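PDB 4FE9: outer membrane protein SusF, which binds starch at the bacterial cell surface through its carbohydrate-binding modules, before the starch is carried into the periplasm for degradation. Local coordinates for residues K193-P196 with A197-N201; Y153-V156 with G157-G161; S38-M41 with D42-T45. All blocks are in the same frame, centred on the assembly; numbering follows the deposited sequence.

Interaction 1 of 3, residues K193-P196 with A197-N201. With GLC (alpha-D-glucopyranose), chain B.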
loop_
_atom_site.group_PDB
_atom_site.type_symbol
_atom_site.label_atom_id
_atom_site.label_comp_id
_atom_site.label_asym_id
_atom_site.label_seq_id
_atom_site.Cartn_x
_atom_site.Cartn_y
_atom_site.Cartn_z
ATOM N N LYS A 193 -7.666 18.946 -12.475
ATOM C CA LYS A 193 -6.378 18.748 -13.157
ATOM C C LYS A 193 -5.200 19.026 -12.211
ATOM O O LYS A 193 -5.371 19.669 -11.175
ATOM C CB LYS A 193 -6.304 19.631 -14.398
ATOM C CG LYS A 193 -7.180 19.096 -15.556
ATOM C CD LYS A 193 -7.428 20.146 -16.639
ATOM C CE LYS A 193 -7.798 19.448 -17.927
ATOM N NZ LYS A 193 -8.188 20.321 -19.032
ATOM N N ILE A 194 -4.002 18.589 -12.616
ATOM C CA ILE A 194 -2.786 18.874 -11.909
ATOM C C ILE A 194 -1.967 19.849 -12.721
ATOM O O ILE A 194 -1.868 19.719 -13.935
ATOM C CB ILE A 194 -1.978 17.619 -11.733
ATOM C CG1 ILE A 194 -2.745 16.610 -10.882
ATOM C CG2 ILE A 194 -0.631 17.921 -11.058
ATOM C CD1 ILE A 194 -2.224 15.159 -11.071
ATOM N N PHE A 195 -1.494 20.901 -12.090
ATOM C CA PHE A 195 -0.689 21.877 -12.812
ATOM C C PHE A 195 0.679 21.958 -12.197
ATOM O O PHE A 195 0.802 22.037 -10.989
ATOM C CB PHE A 195 -1.360 23.249 -12.796
ATOM C CG PHE A 195 -2.587 23.321 -13.639
ATOM C CD1 PHE A 195 -3.809 22.858 -13.151
ATOM C CD2 PHE A 195 -2.498 23.680 -14.960
ATOM C CE1 PHE A 195 -4.924 22.813 -13.974
ATOM C CE2 PHE A 195 -3.604 23.625 -15.786
ATOM C CZ PHE A 195 -4.823 23.267 -15.273
ATOM N N PRO A 196 1.733 21.950 -13.039
ATOM C CA PRO A 196 3.028 22.378 -12.537
ATOM C C PRO A 196 2.972 23.836 -12.072
ATOM O O PRO A 196 2.267 24.650 -12.664
ATOM C CB PRO A 196 3.956 22.235 -13.763
ATOM C CG PRO A 196 3.073 22.268 -14.919
ATOM C CD PRO A 196 1.746 21.710 -14.491
ATOM N N ALA A 197 3.739 24.159 -11.043
ATOM C CA ALA A 197 3.789 25.538 -10.502
ATOM C C ALA A 197 4.022 26.605 -11.575
ATOM O O ALA A 197 3.458 27.699 -11.500
ATOM C CB ALA A 197 4.847 25.641 -9.397
ATOM N N SER A 198 4.786 26.267 -12.614
ATOM C CA SER A 198 5.112 27.257 -13.643
ATOM C C SER A 198 3.909 27.578 -14.566
ATOM O O SER A 198 3.935 28.561 -15.313
ATOM C CB SER A 198 6.304 26.792 -14.486
ATOM O OG SER A 198 6.068 25.480 -15.014
ATOM N N ALA A 199 2.854 26.761 -14.490
ATOM C CA ALA A 199 1.619 27.023 -15.273
ATOM C C ALA A 199 0.721 28.108 -14.634
ATOM O O ALA A 199 -0.315 28.498 -15.205
ATOM C CB ALA A 199 0.832 25.738 -15.456
ATOM N N ILE A 200 1.038 28.485 -13.407
ATOM C CA ILE A 200 0.111 29.284 -12.594
ATOM C C ILE A 200 0.762 30.595 -12.201
ATOM O O ILE A 200 1.800 30.599 -11.547
ATOM C CB ILE A 200 -0.297 28.518 -11.328
ATOM C CG1 ILE A 200 -1.088 27.260 -11.714
ATOM C CG2 ILE A 200 -1.174 29.418 -10.383
ATOM C CD1 ILE A 200 -1.609 26.538 -10.538
ATOM N N ASN A 201 0.234 31.699 -12.712
ATOM C CA ASN A 201 0.811 33.020 -12.432
ATOM C C ASN A 201 -0.243 33.965 -11.851
ATOM O O ASN A 201 -1.176 34.332 -12.538
ATOM C CB ASN A 201 1.407 33.606 -13.714
ATOM C CG ASN A 201 2.582 32.762 -14.256
ATOM O OD1 ASN A 201 3.625 32.685 -13.623
ATOM N ND2 ASN A 201 2.336 32.006 -15.314
HETATM C C1 GLC B . -10.619 24.570 -17.806
HETATM C C2 GLC B . -10.069 23.152 -17.722
HETATM C C3 GLC B . -11.184 22.147 -18.015
HETATM C C4 GLC B . -12.320 22.361 -17.036
HETATM C C5 GLC B . -12.784 23.813 -17.070
HETATM C C6 GLC B . -13.784 24.031 -15.948
HETATM O O2 GLC B . -9.055 22.981 -18.721
HETATM O O3 GLC B . -10.654 20.840 -17.858
HETATM O O4 GLC B . -13.407 21.503 -17.337
HETATM O O5 GLC B . -11.667 24.728 -16.837
HETATM O O6 GLC B . -14.327 25.322 -16.082
#

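Interaction 2 of 3, residues Y153-V156 with G157-G161. With GLC (alpha-D-glucopyranose), chain C.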
loop_
_atom_site.group_PDB
_atom_site.type_symbol
_atom_site.label_atom_id
_atom_site.label_comp_id
_atom_site.label_asym_id
_atom_site.label_seq_id
_atom_site.Cartn_x
_atom_site.Cartn_y
_atom_site.Cartn_z
ATOM N N TYR A 153 3.736 21.074 -7.630
ATOM C CA TYR A 153 2.510 20.852 -8.397
ATOM C C TYR A 153 1.287 21.323 -7.612
ATOM O O TYR A 153 1.252 21.205 -6.401
ATOM C CB TYR A 153 2.358 19.358 -8.714
ATOM C CG TYR A 153 3.429 18.860 -9.636
ATOM C CD1 TYR A 153 3.309 19.056 -11.000
ATOM C CD2 TYR A 153 4.684 18.471 -9.131
ATOM C CE1 TYR A 153 4.411 18.820 -11.876
ATOM C CE2 TYR A 153 5.772 18.211 -10.005
ATOM C CZ TYR A 153 5.600 18.335 -11.363
ATOM O OH TYR A 153 6.665 18.131 -12.225
ATOM N N TYR A 154 0.257 21.751 -8.336
ATOM C CA TYR A 154 -0.976 22.219 -7.722
ATOM C C TYR A 154 -2.194 21.429 -8.271
ATOM O O TYR A 154 -2.189 21.011 -9.446
ATOM C CB TYR A 154 -1.143 23.695 -8.019
ATOM C CG TYR A 154 -0.190 24.551 -7.259
ATOM C CD1 TYR A 154 1.141 24.662 -7.653
ATOM C CD2 TYR A 154 -0.601 25.244 -6.118
ATOM C CE1 TYR A 154 2.040 25.459 -6.940
ATOM C CE2 TYR A 154 0.275 26.070 -5.423
ATOM C CZ TYR A 154 1.599 26.155 -5.820
ATOM O OH TYR A 154 2.485 26.920 -5.095
ATOM N N ILE A 155 -3.209 21.216 -7.428
ATOM C CA ILE A 155 -4.516 20.744 -7.902
ATOM C C ILE A 155 -5.469 21.910 -8.065
ATOM O O ILE A 155 -5.586 22.781 -7.167
ATOM C CB ILE A 155 -5.145 19.747 -6.944
ATOM C CG1 ILE A 155 -4.209 18.568 -6.680
ATOM C CG2 ILE A 155 -6.542 19.302 -7.438
ATOM C CD1 ILE A 155 -4.093 17.636 -7.812
ATOM N N VAL A 156 -6.198 21.896 -9.177
ATOM C CA VAL A 156 -7.276 22.827 -9.430
ATOM C C VAL A 156 -8.478 21.974 -9.936
ATOM O O VAL A 156 -8.309 21.129 -10.811
ATOM C CB VAL A 156 -6.858 23.831 -10.545
ATOM C CG1 VAL A 156 -8.020 24.686 -10.999
ATOM C CG2 VAL A 156 -5.738 24.710 -10.066
ATOM N N GLY A 157 -9.668 22.193 -9.390
ATOM C CA GLY A 157 -10.854 21.470 -9.850
ATOM C C GLY A 157 -12.163 22.070 -9.381
ATOM O O GLY A 157 -12.213 23.244 -8.998
ATOM N N ASP A 158 -13.252 21.324 -9.579
ATOM C CA ASP A 158 -14.595 21.795 -9.178
ATOM C C ASP A 158 -14.581 22.130 -7.687
ATOM O O ASP A 158 -15.201 23.094 -7.269
ATOM C CB ASP A 158 -15.679 20.744 -9.440
ATOM C CG ASP A 158 -15.742 20.278 -10.928
ATOM O OD1 ASP A 158 -16.018 19.078 -11.158
ATOM O OD2 ASP A 158 -15.734 21.123 -11.827
ATOM N N PHE A 159 -13.812 21.374 -6.899
ATOM C CA PHE A 159 -13.835 21.538 -5.458
ATOM C C PHE A 159 -13.063 22.733 -4.957
ATOM O O PHE A 159 -13.342 23.237 -3.862
ATOM C CB PHE A 159 -13.446 20.236 -4.709
ATOM C CG PHE A 159 -11.951 19.921 -4.740
ATOM C CD1 PHE A 159 -11.136 20.276 -3.680
ATOM C CD2 PHE A 159 -11.401 19.183 -5.789
ATOM C CE1 PHE A 159 -9.760 19.996 -3.711
ATOM C CE2 PHE A 159 -10.052 18.892 -5.824
ATOM C CZ PHE A 159 -9.222 19.307 -4.793
ATOM N N THR A 160 -12.113 23.217 -5.754
ATOM C CA THR A 160 -11.381 24.404 -5.397
ATOM C C THR A 160 -11.996 25.646 -6.037
ATOM O O THR A 160 -11.836 26.734 -5.515
ATOM C CB THR A 160 -9.844 24.330 -5.824
ATOM O OG1 THR A 160 -9.726 24.377 -7.267
ATOM C CG2 THR A 160 -9.172 23.058 -5.281
ATOM N N GLY A 161 -12.490 25.500 -7.268
ATOM C CA GLY A 161 -12.645 26.638 -8.172
ATOM C C GLY A 161 -11.530 26.668 -9.208
ATOM O O GLY A 161 -10.362 26.492 -8.881
HETATM C C1 GLC C . -13.415 20.376 -16.504
HETATM C C2 GLC C . -13.733 19.152 -17.310
HETATM C C3 GLC C . -15.097 19.272 -17.957
HETATM C C4 GLC C . -16.150 19.705 -16.947
HETATM C C5 GLC C . -15.759 20.521 -15.950
HETATM C C6 GLC C . -16.793 20.947 -14.946
HETATM O O2 GLC C . -12.731 19.003 -18.329
HETATM O O3 GLC C . -15.413 18.019 -18.551
HETATM O O4 GLC C . -17.464 20.057 -17.468
HETATM O O5 GLC C . -14.381 20.540 -15.491
HETATM O O6 GLC C . -16.858 19.930 -13.945
#

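Interaction 3 of 3, residues S38-M41 with D42-T45. With EDO (1,2-ethanediol), chain D.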
loop_
_atom_site.group_PDB
_atom_site.type_symbol
_atom_site.label_atom_id
_atom_site.label_comp_id
_atom_site.label_asym_id
_atom_site.label_seq_id
_atom_site.Cartn_x
_atom_site.Cartn_y
_atom_site.Cartn_z
ATOM N N SER A 38 15.115 -2.518 -30.800
ATOM C CA SER A 38 15.548 -1.570 -29.787
ATOM C C SER A 38 14.929 -0.226 -30.048
ATOM O O SER A 38 15.572 0.646 -30.629
ATOM C CB SER A 38 17.080 -1.419 -29.809
ATOM O OG SER A 38 17.714 -2.642 -29.541
ATOM N N ILE A 39 13.676 -0.051 -29.632
ATOM C CA ILE A 39 12.879 1.078 -30.073
ATOM C C ILE A 39 12.997 2.267 -29.071
ATOM O O ILE A 39 12.966 2.070 -27.868
ATOM C CB ILE A 39 11.417 0.667 -30.165
ATOM C CG1 ILE A 39 11.231 -0.344 -31.265
ATOM C CG2 ILE A 39 10.501 1.904 -30.383
ATOM C CD1 ILE A 39 9.964 -1.177 -31.084
ATOM N N VAL A 40 13.274 3.458 -29.591
ATOM C CA VAL A 40 13.312 4.684 -28.768
ATOM C C VAL A 40 12.199 5.600 -29.220
ATOM O O VAL A 40 12.224 6.101 -30.325
ATOM C CB VAL A 40 14.702 5.434 -28.939
ATOM C CG1 VAL A 40 14.669 6.800 -28.246
ATOM C CG2 VAL A 40 15.834 4.591 -28.368
ATOM N N MET A 41 11.172 5.739 -28.414
ATOM C CA MET A 41 9.934 6.355 -28.904
ATOM C C MET A 41 10.214 7.810 -29.324
ATOM O O MET A 41 9.624 8.316 -30.285
ATOM C CB MET A 41 8.842 6.317 -27.833
ATOM C CG MET A 41 8.239 4.946 -27.600
ATOM S SD MET A 41 7.602 4.259 -29.125
ATOM C CE MET A 41 6.268 5.421 -29.474
ATOM N N ASP A 42 11.094 8.486 -28.589
ATOM C CA ASP A 42 11.449 9.878 -28.939
ATOM C C ASP A 42 11.823 9.952 -30.400
ATOM O O ASP A 42 11.425 10.867 -31.098
ATOM C CB ASP A 42 12.622 10.356 -28.094
ATOM C CG ASP A 42 12.201 10.847 -26.737
ATOM O OD1 ASP A 42 11.026 11.258 -26.568
ATOM O OD2 ASP A 42 13.040 10.820 -25.821
ATOM N N ALA A 43 12.588 8.960 -30.865
ATOM C CA ALA A 43 13.200 9.001 -32.193
ATOM C C ALA A 43 12.373 8.256 -33.256
ATOM O O ALA A 43 12.790 8.150 -34.416
ATOM C CB ALA A 43 14.616 8.434 -32.139
ATOM N N ALA A 44 11.300 7.603 -32.836
ATOM C CA ALA A 44 10.670 6.597 -33.709
ATOM C C ALA A 44 9.962 7.308 -34.831
ATOM O O ALA A 44 9.308 8.303 -34.610
ATOM C CB ALA A 44 9.691 5.742 -32.933
ATOM N N THR A 45 10.117 6.793 -36.043
ATOM C CA THR A 45 9.531 7.419 -37.227
ATOM C C THR A 45 8.338 6.629 -37.856
ATOM O O THR A 45 7.460 7.215 -38.495
ATOM C CB THR A 45 10.601 7.677 -38.299
ATOM O OG1 THR A 45 9.951 8.038 -39.519
ATOM C CG2 THR A 45 11.479 6.395 -38.533
HETATM C C1 EDO D . 17.110 9.195 -25.204
HETATM O O1 EDO D . 16.732 9.651 -23.890
HETATM C C2 EDO D . 15.997 9.531 -26.184
HETATM O O2 EDO D . 15.482 10.860 -25.918
#

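Interaction 1 of 3, residues K193-P196 with A197-N201
The ring of Phe-195 meets the methyl of Ala-199 at its edge, close to the ring plane, with CD2 and Ala-199 CB 3.9 Å apart. CG of Phe-195 stands anti to its carbonyl carbon (chi1 -71°), which sends the ring to where this CD2 edge meets the methyl. Nearer the backbone, Phe-195 CB and Ile-200 CD1 are 4.0 Å apart. The puckered ring of Pro-196 adds a looser third touch, CG against Ala-199 CB. Pro-196 ends the strand and its carbonyl starts a short 3-10 turn: Ala-199 N donates to Pro-196 O at 2.9 Å with an N-H...O angle of 157°. Ser-198 OG is hydrogen-bonded to Asp-149.

At the other end Lys-193 reaches out extended beyond CG to a bound glucose. Its NZ donates to both O2 and O3 of that sugar, each at 2.8 Å, so one ammonium holds two neighbouring hydroxyls. A methionine in its place would probably leave both hydroxyls without this donor and weaken the grip on that sugar. Lys-193 is part of the glucose-binding site of carbohydrate-binding module 1.

In the antiparallel sheet, strand 191-196 runs beside strand 153-157, with backbone bonds from Lys-193 to Val-156 and from Phe-195 to Tyr-154. Beyond the turn, Ile-200 packs on Tyr-154, and strand 200-201 pairs with strand 204-205.

Interaction 2 of 3, residues Y153-V156 with G157-G161
Ile-155 and Phe-159 meet at a slant: the CG2 branch of Ile-155 comes to the far end of the phenyl ring, 3.8 Å from Phe-159 CZ. The ring gets there because CG of Phe-159 sits between its own backbone N and carbonyl carbon (chi1 75°), swinging the phenyl back toward the strand. Next door, Thr-160 lays its CG2 methyl on one face of that ring, offset toward the rim, while its hydroxyl turns the other way to the backbone. Val-156 runs alongside the returning chain, with CG1 3.6 Å from Gly-161 O.

The turn closes through Thr-160. Gly-157 N donates to Thr-160 OG1 at 3.0 Å in a nearly straight bond (172°), and the same hydroxyl donates to Gly-161 O at 2.7 Å. Gly-157 O in turn accepts from both Thr-160 N and Gly-161 N. Gly-161 has a positive phi, and with its backbone angles a CB would jam against the carbonyl oxygen of Thr-160.

Asp-158 leaves this turn for the glucose site of carbohydrate-binding module 1, and its OD2 takes a hydrogen bond from O6 of the sugar at 2.7 Å. Trp-162 NE1 also bonds OD2, and Asn-191 N bonds OD1, while Asp-216 and Asn-191 hold the same glucose.

The chemistry thus splits in two: an apolar inner side carried by Ile-155 and Phe-159, and a carboxylate held by protein donors on both oxygens, which probably keeps it aimed at the sugar hydroxyl.

Interaction 3 of 3, residues S38-M41 with D42-T45
Val-40 and Asp-42 turn their side chains toward the same small molecule: in Val-40 the CG1 methyl is anti to the backbone N (chi1 172°), and in Asp-42 CG is anti to the carbonyl carbon (chi1 -83°). A 1,2-ethanediol, probably from the crystallisation liquor, lies against both; its O2 is modelled so close to Asp-42 OD2 that the bond between them is doubtful in detail. The motif is a pair of overlapping beta turns, 40-43 and 41-44, by which the backbone leaves strand 38-40, within the N-terminal part of the chain that belongs to the E-set clan of Ig-like folds.

Two consecutive backbone bonds close the turns, each from residue i+3 back to residue i. Ala-43 N donates to Val-40 O at 2.9 Å in a bent bond, and Ala-44 N donates to Met-41 O at 3.1 Å, straighter at 165°. On the outer side Val-40 CG1 lies 4.2 Å from Ala-43 CB, a light apolar touch, while the methyl of Ala-44 points back to the strand, its CB 3.7 Å from both Val-40 O and Met-41 O.

Met-41 turns away from this surface. Its chain, bent at both chi2 and chi3, reaches helix 92-102, where it touches Leu-92 and Asp-96, and Ala-44 touches Leu-92 as well. Backbone bonds from Ile-39 and Met-41 to Gln-141 tie the preceding strand to strand 128-141.

Asp-42 OD2 is hydrogen-bonded to Thr-144 OG1, and the C2 carbon of the ethanediol sits 3.7 Å from Val-40 CG1.

How the interactions relate
Along the chain the order is interaction 3, then interaction 2, then interaction 1. The last two belong to carbohydrate-binding module 1, their centres about 10 Å apart, on neighbouring antiparallel strands, 153-157 and 191-196, of one sheet. There Ile-194 CG1 packs on Ile-155 CD1 at 3.5 Å, and Pro-196 rests on Tyr-153. This pairing brings Asp-158 and Lys-193 to a common glycan site, where they bind different glucose units. Interaction 3 stands apart in another sheet, near helix 92-102, its centre about 29 Å from that of interaction 1 and about 35 Å from that of interaction 2, away from the known sugar sites.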